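Local coordinates for PKS (Streptomyces albus, PDB 4OQJ), which is a ketosynthase domain of an AT-less type I polyketide synthase for oxazolomycin and probably catalyses decarboxylative condensation of acyl chains tethered to carrier proteins, at residues G242-K250 with L397-F408; A354-L362 with F408-G416. All coordinates share one frame; numbering follows the deposited sequence.

Interaction 1: G242-K250 with L397-F408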
loop_
_atom_site.group_PDB
_atom_site.type_symbol
_atom_site.label_atom_id
_atom_site.label_comp_id
_atom_site.label_asym_id
_atom_site.label_seq_id
_atom_site.Cartn_x
_atom_site.Cartn_y
_atom_site.Cartn_z
ATOM N N GLY A 242 -0.787 -32.263 10.419
ATOM C CA GLY A 242 -0.354 -31.690 9.153
ATOM C C GLY A 242 -1.449 -31.594 8.097
ATOM O O GLY A 242 -1.206 -31.144 6.976
ATOM N N HIS A 243 -2.654 -32.031 8.442
ATOM C CA HIS A 243 -3.798 -31.923 7.543
ATOM C C HIS A 243 -4.662 -30.723 7.923
ATOM O O HIS A 243 -4.801 -30.396 9.100
ATOM C CB HIS A 243 -4.637 -33.200 7.574
ATOM C CG HIS A 243 -3.895 -34.416 7.123
ATOM N ND1 HIS A 243 -3.598 -34.654 5.797
ATOM C CD2 HIS A 243 -3.377 -35.459 7.815
ATOM C CE1 HIS A 243 -2.931 -35.789 5.693
ATOM N NE2 HIS A 243 -2.783 -36.298 6.903
ATOM N N CYS A 244 -5.242 -30.089 6.912
ATOM C CA CYS A 244 -6.117 -28.933 7.097
ATOM C C CYS A 244 -7.550 -29.303 6.698
ATOM O O CYS A 244 -7.893 -29.329 5.508
ATOM C CB CYS A 244 -5.603 -27.755 6.265
ATOM S SG CYS A 244 -6.625 -26.255 6.330
ATOM N N ARG A 245 -8.384 -29.592 7.691
ATOM C CA ARG A 245 -9.682 -30.219 7.418
ATOM C C ARG A 245 -10.798 -29.185 7.448
ATOM O O ARG A 245 -11.680 -29.227 8.311
ATOM C CB ARG A 245 -9.953 -31.336 8.426
ATOM C CG ARG A 245 -8.811 -32.337 8.556
ATOM C CD ARG A 245 -9.106 -33.397 9.626
ATOM N NE ARG A 245 -7.953 -34.264 9.868
ATOM C CZ ARG A 245 -7.632 -35.316 9.117
ATOM N NH1 ARG A 245 -8.372 -35.642 8.068
ATOM N NH2 ARG A 245 -6.563 -36.042 9.412
ATOM N N ALA A 246 -10.762 -28.276 6.475
ATOM C CA ALA A 246 -11.622 -27.105 6.482
ATOM C C ALA A 246 -13.100 -27.482 6.461
ATOM O O ALA A 246 -13.552 -28.234 5.589
ATOM C CB ALA A 246 -11.293 -26.197 5.290
ATOM N N PHE A 247 -13.821 -26.938 7.442
ATOM C CA PHE A 247 -15.281 -27.049 7.592
ATOM C C PHE A 247 -15.741 -28.416 8.089
ATOM O O PHE A 247 -16.934 -28.631 8.331
ATOM C CB PHE A 247 -15.962 -26.689 6.273
ATOM C CG PHE A 247 -15.537 -25.349 5.753
ATOM C CD1 PHE A 247 -15.790 -24.209 6.500
ATOM C CD2 PHE A 247 -14.864 -25.227 4.556
ATOM C CE1 PHE A 247 -15.390 -22.962 6.055
ATOM C CE2 PHE A 247 -14.459 -23.979 4.100
ATOM C CZ PHE A 247 -14.720 -22.851 4.854
ATOM N N ASP A 248 -14.785 -29.317 8.283
ATOM C CA ASP A 248 -15.069 -30.669 8.757
ATOM C C ASP A 248 -15.244 -30.701 10.269
ATOM O O ASP A 248 -14.752 -29.824 10.980
ATOM C CB ASP A 248 -13.940 -31.615 8.346
ATOM C CG ASP A 248 -14.234 -33.068 8.673
ATOM O OD1 ASP A 248 -14.859 -33.748 7.836
ATOM O OD2 ASP A 248 -13.823 -33.534 9.756
ATOM N N ALA A 249 -15.929 -31.728 10.762
ATOM C CA ALA A 249 -16.171 -31.855 12.197
ATOM C C ALA A 249 -14.864 -32.052 12.962
ATOM O O ALA A 249 -14.767 -31.697 14.139
ATOM C CB ALA A 249 -17.128 -33.008 12.469
ATOM N N LYS A 250 -13.859 -32.608 12.285
ATOM C CA LYS A 250 -12.564 -32.868 12.908
ATOM C C LYS A 250 -11.564 -31.742 12.636
ATOM O O LYS A 250 -10.363 -31.919 12.836
ATOM C CB LYS A 250 -12.009 -34.212 12.421
ATOM C CG LYS A 250 -12.907 -35.389 12.807
ATOM C CD LYS A 250 -12.475 -36.709 12.191
ATOM C CE LYS A 250 -13.483 -37.804 12.537
ATOM N NZ LYS A 250 -12.888 -39.170 12.591
ATOM N N LEU A 397 -10.621 -30.445 0.191
ATOM C CA LEU A 397 -10.164 -31.749 0.673
ATOM C C LEU A 397 -10.376 -31.962 2.173
ATOM O O LEU A 397 -10.654 -31.019 2.917
ATOM C CB LEU A 397 -8.678 -31.928 0.331
ATOM C CG LEU A 397 -8.341 -31.780 -1.161
ATOM C CD1 LEU A 397 -6.873 -32.072 -1.440
ATOM C CD2 LEU A 397 -9.231 -32.652 -2.048
ATOM N N CYS A 398 -10.255 -33.222 2.592
ATOM C CA CYS A 398 -10.370 -33.618 3.995
ATOM C C CYS A 398 -11.731 -33.259 4.592
ATOM O O CYS A 398 -11.843 -33.007 5.793
ATOM C CB CYS A 398 -9.247 -32.974 4.823
ATOM S SG CYS A 398 -7.569 -33.384 4.252
ATOM N N PHE A 399 -12.759 -33.233 3.744
ATOM C CA PHE A 399 -14.128 -32.993 4.198
ATOM C C PHE A 399 -14.952 -34.278 4.177
ATOM O O PHE A 399 -15.252 -34.806 3.110
ATOM C CB PHE A 399 -14.829 -31.949 3.334
ATOM C CG PHE A 399 -16.197 -31.597 3.835
ATOM C CD1 PHE A 399 -16.349 -30.746 4.913
ATOM C CD2 PHE A 399 -17.324 -32.137 3.250
ATOM C CE1 PHE A 399 -17.603 -30.422 5.382
ATOM C CE2 PHE A 399 -18.581 -31.826 3.720
ATOM C CZ PHE A 399 -18.724 -30.974 4.783
ATOM N N GLU A 400 -15.329 -34.750 5.359
ATOM C CA GLU A 400 -16.042 -36.022 5.501
ATOM C C GLU A 400 -17.427 -35.809 6.075
ATOM O O GLU A 400 -18.383 -36.463 5.668
ATOM C CB GLU A 400 -15.256 -36.966 6.398
ATOM C CG GLU A 400 -13.893 -37.327 5.835
ATOM C CD GLU A 400 -13.020 -38.048 6.840
ATOM O OE1 GLU A 400 -13.533 -38.414 7.924
ATOM O OE2 GLU A 400 -11.819 -38.242 6.546
ATOM N N ALA A 401 -17.518 -34.894 7.033
ATOM C CA ALA A 401 -18.787 -34.555 7.661
ATOM C C ALA A 401 -18.714 -33.121 8.156
ATOM O O ALA A 401 -17.696 -32.719 8.726
ATOM C CB ALA A 401 -19.095 -35.491 8.807
ATOM N N PRO A 402 -19.794 -32.346 7.953
ATOM C CA PRO A 402 -19.784 -30.935 8.353
ATOM C C PRO A 402 -19.649 -30.749 9.849
ATOM O O PRO A 402 -20.238 -31.480 10.646
ATOM C CB PRO A 402 -21.139 -30.422 7.869
ATOM C CG PRO A 402 -21.999 -31.634 7.846
ATOM C CD PRO A 402 -21.102 -32.745 7.409
ATOM N N ASN A 403 -18.850 -29.766 10.222
ATOM C CA ASN A 403 -18.779 -29.325 11.599
ATOM C C ASN A 403 -20.189 -28.973 12.072
ATOM O O ASN A 403 -20.841 -28.119 11.472
ATOM C CB ASN A 403 -17.835 -28.130 11.685
ATOM C CG ASN A 403 -17.669 -27.590 13.082
ATOM O OD1 ASN A 403 -18.484 -27.826 13.967
ATOM N ND2 ASN A 403 -16.597 -26.829 13.276
ATOM N N PRO A 404 -20.676 -29.645 13.137
ATOM C CA PRO A 404 -22.027 -29.385 13.646
ATOM C C PRO A 404 -22.287 -27.931 14.021
ATOM O O PRO A 404 -23.431 -27.479 13.942
ATOM C CB PRO A 404 -22.106 -30.266 14.899
ATOM C CG PRO A 404 -21.140 -31.350 14.672
ATOM C CD PRO A 404 -20.024 -30.749 13.867
ATOM N N GLU A 405 -21.244 -27.219 14.435
ATOM C CA GLU A 405 -21.379 -25.821 14.847
ATOM C C GLU A 405 -21.513 -24.834 13.674
ATOM O O GLU A 405 -21.813 -23.656 13.883
ATOM C CB GLU A 405 -20.171 -25.410 15.702
ATOM C CG GLU A 405 -19.987 -26.233 16.973
ATOM C CD GLU A 405 -21.118 -26.035 17.970
ATOM O OE1 GLU A 405 -21.396 -24.869 18.330
ATOM O OE2 GLU A 405 -21.728 -27.046 18.391
ATOM N N ILE A 406 -21.261 -25.290 12.450
ATOM C CA ILE A 406 -21.406 -24.410 11.286
ATOM C C ILE A 406 -22.858 -24.400 10.838
ATOM O O ILE A 406 -23.441 -25.457 10.577
ATOM C CB ILE A 406 -20.534 -24.852 10.102
ATOM C CG1 ILE A 406 -19.049 -24.829 10.482
ATOM C CG2 ILE A 406 -20.781 -23.941 8.896
ATOM C CD1 ILE A 406 -18.116 -25.379 9.397
ATOM N N ASP A 407 -23.435 -23.211 10.716
ATOM C CA ASP A 407 -24.843 -23.087 10.349
ATOM C C ASP A 407 -25.058 -23.031 8.820
ATOM O O ASP A 407 -25.483 -22.009 8.276
ATOM C CB ASP A 407 -25.436 -21.847 11.020
ATOM C CG ASP A 407 -26.950 -21.926 11.150
ATOM O OD1 ASP A 407 -27.561 -22.862 10.586
ATOM O OD2 ASP A 407 -27.527 -21.043 11.813
ATOM N N PHE A 408 -24.775 -24.137 8.129
ATOM C CA PHE A 408 -24.948 -24.187 6.677
ATOM C C PHE A 408 -26.409 -23.952 6.291
ATOM O O PHE A 408 -26.699 -23.261 5.313
ATOM C CB PHE A 408 -24.472 -25.537 6.105
ATOM C CG PHE A 408 -22.973 -25.679 6.029
ATOM C CD1 PHE A 408 -22.239 -24.926 5.131
ATOM C CD2 PHE A 408 -22.302 -26.570 6.847
ATOM C CE1 PHE A 408 -20.862 -25.054 5.054
ATOM C CE2 PHE A 408 -20.926 -26.703 6.774
ATOM C CZ PHE A 408 -20.205 -25.943 5.878
HETATM O O HOH W 1 -11.337 -35.038 7.578
HETATM O O HOH W 2 -12.722 -28.915 2.952
HETATM O O HOH W 3 -14.896 -26.896 10.733
#

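Interaction 2: A354-L362 with F408-G416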
loop_
_atom_site.group_PDB
_atom_site.type_symbol
_atom_site.label_atom_id
_atom_site.label_comp_id
_atom_site.label_asym_id
_atom_site.label_seq_id
_atom_site.Cartn_x
_atom_site.Cartn_y
_atom_site.Cartn_z
ATOM N N ALA A 354 -33.320 -16.130 3.428
ATOM C CA ALA A 354 -32.323 -17.100 2.999
ATOM C C ALA A 354 -32.338 -17.340 1.489
ATOM O O ALA A 354 -33.396 -17.361 0.851
ATOM C CB ALA A 354 -32.530 -18.418 3.739
ATOM N N LEU A 355 -31.146 -17.508 0.923
ATOM C CA LEU A 355 -31.016 -17.980 -0.448
ATOM C C LEU A 355 -31.245 -19.491 -0.449
ATOM O O LEU A 355 -31.274 -20.118 0.612
ATOM C CB LEU A 355 -29.639 -17.631 -1.016
ATOM C CG LEU A 355 -29.239 -16.152 -0.991
ATOM C CD1 LEU A 355 -27.864 -15.978 -1.568
ATOM C CD2 LEU A 355 -30.225 -15.310 -1.776
ATOM N N ALA A 356 -31.400 -20.073 -1.631
ATOM C CA ALA A 356 -31.623 -21.513 -1.747
ATOM C C ALA A 356 -30.485 -22.315 -1.115
ATOM O O ALA A 356 -29.312 -22.068 -1.413
ATOM C CB ALA A 356 -31.779 -21.899 -3.203
ATOM N N PRO A 357 -30.817 -23.280 -0.242
ATOM C CA PRO A 357 -29.752 -24.119 0.324
ATOM C C PRO A 357 -29.027 -24.953 -0.725
ATOM O O PRO A 357 -29.633 -25.414 -1.681
ATOM C CB PRO A 357 -30.493 -25.022 1.315
ATOM C CG PRO A 357 -31.912 -24.976 0.899
ATOM C CD PRO A 357 -32.130 -23.610 0.333
ATOM N N GLY A 358 -27.723 -25.125 -0.530
ATOM C CA GLY A 358 -26.903 -25.912 -1.423
ATOM C C GLY A 358 -26.690 -25.278 -2.785
ATOM O O GLY A 358 -26.373 -25.986 -3.730
ATOM N N SER A 359 -26.841 -23.959 -2.893
ATOM C CA SER A 359 -26.763 -23.297 -4.194
ATOM C C SER A 359 -25.440 -22.564 -4.458
ATOM O O SER A 359 -25.221 -22.089 -5.574
ATOM C CB SER A 359 -27.917 -22.306 -4.348
ATOM O OG SER A 359 -27.839 -21.267 -3.391
ATOM N N CYS A 360 -24.575 -22.452 -3.449
ATOM C CA CYS A 360 -23.234 -21.884 -3.647
ATOM C C CYS A 360 -22.170 -22.788 -3.040
ATOM O O CYS A 360 -22.169 -23.053 -1.847
ATOM C CB CYS A 360 -23.127 -20.470 -3.048
ATOM S SG CYS A 360 -21.555 -19.611 -3.380
ATOM N N ALA A 361 -21.246 -23.245 -3.872
ATOM C CA ALA A 361 -20.155 -24.078 -3.405
ATOM C C ALA A 361 -19.161 -23.260 -2.590
ATOM O O ALA A 361 -18.962 -22.065 -2.825
ATOM C CB ALA A 361 -19.458 -24.739 -4.582
ATOM N N LEU A 362 -18.545 -23.932 -1.627
ATOM C CA LEU A 362 -17.599 -23.337 -0.700
ATOM C C LEU A 362 -16.379 -24.247 -0.615
ATOM O O LEU A 362 -16.517 -25.468 -0.562
ATOM C CB LEU A 362 -18.255 -23.161 0.677
ATOM C CG LEU A 362 -17.498 -22.447 1.786
ATOM C CD1 LEU A 362 -17.375 -20.960 1.498
ATOM C CD2 LEU A 362 -18.205 -22.685 3.130
ATOM N N PHE A 408 -24.775 -24.137 8.129
ATOM C CA PHE A 408 -24.948 -24.187 6.677
ATOM C C PHE A 408 -26.409 -23.952 6.291
ATOM O O PHE A 408 -26.699 -23.261 5.313
ATOM C CB PHE A 408 -24.472 -25.537 6.105
ATOM C CG PHE A 408 -22.973 -25.679 6.029
ATOM C CD1 PHE A 408 -22.239 -24.926 5.131
ATOM C CD2 PHE A 408 -22.302 -26.570 6.847
ATOM C CE1 PHE A 408 -20.862 -25.054 5.054
ATOM C CE2 PHE A 408 -20.926 -26.703 6.774
ATOM C CZ PHE A 408 -20.205 -25.943 5.878
ATOM N N ALA A 409 -27.322 -24.520 7.068
ATOM C CA ALA A 409 -28.743 -24.466 6.741
ATOM C C ALA A 409 -29.284 -23.040 6.716
ATOM O O ALA A 409 -30.315 -22.780 6.108
ATOM C CB ALA A 409 -29.535 -25.303 7.730
ATOM N N ALA A 410 -28.588 -22.114 7.365
ATOM C CA ALA A 410 -29.032 -20.722 7.399
ATOM C C ALA A 410 -28.720 -19.975 6.102
ATOM O O ALA A 410 -29.083 -18.802 5.948
ATOM C CB ALA A 410 -28.392 -20.003 8.576
ATOM N N GLY A 411 -28.028 -20.634 5.178
ATOM C CA GLY A 411 -27.575 -19.969 3.970
ATOM C C GLY A 411 -27.451 -20.908 2.787
ATOM O O GLY A 411 -27.887 -22.060 2.848
ATOM N N PRO A 412 -26.836 -20.419 1.704
ATOM C CA PRO A 412 -26.751 -21.161 0.439
ATOM C C PRO A 412 -25.558 -22.116 0.319
ATOM O O PRO A 412 -25.434 -22.805 -0.697
ATOM C CB PRO A 412 -26.624 -20.040 -0.589
ATOM C CG PRO A 412 -25.791 -19.000 0.140
ATOM C CD PRO A 412 -26.221 -19.083 1.596
ATOM N N PHE A 413 -24.690 -22.160 1.322
ATOM C CA PHE A 413 -23.393 -22.810 1.143
ATOM C C PHE A 413 -23.395 -24.307 1.401
ATOM O O PHE A 413 -24.161 -24.825 2.207
ATOM C CB PHE A 413 -22.356 -22.125 2.032
ATOM C CG PHE A 413 -22.232 -20.676 1.735
ATOM C CD1 PHE A 413 -21.679 -20.261 0.532
ATOM C CD2 PHE A 413 -22.732 -19.725 2.609
ATOM C CE1 PHE A 413 -21.590 -18.934 0.215
ATOM C CE2 PHE A 413 -22.653 -18.383 2.293
ATOM C CZ PHE A 413 -22.080 -17.985 1.095
ATOM N N TYR A 414 -22.514 -24.979 0.676
ATOM C CA TYR A 414 -22.222 -26.382 0.871
ATOM C C TYR A 414 -20.771 -26.576 0.426
ATOM O O TYR A 414 -20.277 -25.851 -0.450
ATOM C CB TYR A 414 -23.182 -27.275 0.062
ATOM C CG TYR A 414 -22.821 -27.343 -1.409
ATOM C CD1 TYR A 414 -23.230 -26.355 -2.301
ATOM C CD2 TYR A 414 -22.050 -28.392 -1.903
ATOM C CE1 TYR A 414 -22.881 -26.417 -3.653
ATOM C CE2 TYR A 414 -21.700 -28.463 -3.238
ATOM C CZ TYR A 414 -22.110 -27.478 -4.107
ATOM O OH TYR A 414 -21.747 -27.578 -5.428
ATOM N N VAL A 415 -20.089 -27.544 1.021
ATOM C CA VAL A 415 -18.698 -27.804 0.675
ATOM C C VAL A 415 -18.621 -28.754 -0.522
ATOM O O VAL A 415 -18.994 -29.918 -0.419
ATOM C CB VAL A 415 -17.936 -28.396 1.870
ATOM C CG1 VAL A 415 -16.478 -28.661 1.502
ATOM C CG2 VAL A 415 -18.026 -27.453 3.075
ATOM N N GLY A 416 -18.157 -28.252 -1.661
ATOM C CA GLY A 416 -18.009 -29.081 -2.848
ATOM C C GLY A 416 -16.813 -30.010 -2.724
ATOM O O GLY A 416 -15.714 -29.568 -2.360
HETATM O O HOH W 4 -26.865 -24.400 2.244
HETATM O O HOH W 5 -15.587 -26.772 -2.802
#

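Interaction 1: G242-K250 with L397-F408
Asp248 reaches into the backbone of 397-408 with one carboxylate oxygen, OD1, which accepts from two successive amides. Glu400 N meets OD1 at 2.7 Å, nearly along its C-O axis. Ala401 N comes to the same oxygen from the syn side at 3.0 Å, well out of the carboxylate plane. With CG anti to the backbone N (chi1 -174°), the carboxylate extends to those amides although its CB is directed away from them. OD2 turns back to Lys250 N in an Asx turn, which fixes the rotation of the group. Aspartate suits this place because its short chain carries two acceptors, one for each segment. Beside it the backbones are bridged: Ala249 N donates to Ala401 O at 2.9 Å, and Asn403 N to Phe247 O in a nearly straight bond (N-H...O 170°).

Apolar groups close in on the Phe247 side. Ile406 CD1 lies at the edge of the Phe247 ring, 3.9 Å from Phe247 CD1, and Phe399 turns its ring edge to Phe247 O, Phe399 CE1 being 3.5 Å away. The methylenes of Arg245 lie along Cys398 CB, and a water links Arg245 NH1 to Cys398 O; the guanidinium's salt bridge is to Asp241.

Farther out, Asp337 accepts from Phe247 N, and Val341 of helix 336-348 packs on Phe247 and Ile406. With three backbone N-H groups on its two oxygens, Asp248 is probably ionised, its charge stabilised in part by them.

Interaction 2: A354-L362 with F408-G416
Parallel pairing at the edge of the large mixed sheet joins strands 360-362 and 413-415, the latter being the outermost strand within the chain. Cys360 pairs with Phe413, Ala361 with Tyr414 and Leu362 with Val415. Hydrogen bonds run from Cys360 N to Pro412 O (2.9 Å), from Tyr414 N to Cys360 O (3.2 Å) and, weakly, from Leu362 N to Tyr414 O. Pro412 suits the start of the strand, since this pairing uses its carbonyl and needs no N-H from it.

Cys360, Leu362, Phe413 and Val415 share one face of the sheet, where Leu362 and Phe413 pack on helix 336-348. The Cys360 thiol, SG anti to the backbone N (chi1 -174°), comes obliquely to the Phe413 ring, 3.7 Å from Phe413 CE1. Pro412 CG sits over the centre of one face of that ring, 3.8 Å above its plane, and Phe348 meets it edge-to-face. Leu362 sends CD2 to the edge of the Phe408 ring, 4.0 Å from Phe408 CE1, which ties strand 360-362 to the 3-10 segment 408-410.

On the other face, Tyr414 holds CG between its backbone N and carbonyl carbon (chi1 78°), which brings the ring back across the neighbouring strand; its CZ rests 3.8 Å from Ala361 CB, where a small methyl lets the ring come close. Before the strand, a type II turn from Ala356 to Ser359 uses Gly358 at positive phi, and Ser359 OG donates to Ala356 O at 2.6 Å. Leu355 crosses Pro412 at a slant, CB to CB.

Strand 360-362 also pairs with 325-327, and the contact thus extends the parallel end of a mixed sheet. Sheets layered with helices are the build of the thiolase fold, to which ketosynthases belong.

Centred about 15 Å apart, the two interactions meet at Phe408, which ends 397-408 and begins 408-416. Their segments alternate along the chain: 242-250, 354-362, 397-408, then 408-416. Interaction 2 forms the last strand pair of the mixed sheet, whereas interaction 1 joins two irregular loops beside it. A common apolar core binds them: Phe247 packs on both Leu362 and Val415, Phe399 also packs on Val415, and helix 336-348 covers parts of both contacts. The loop 242-250, from the N-terminal half of the ketosynthase sequence, is thereby packed against a sheet edge built from later parts of it, bringing early and late parts of that sequence together.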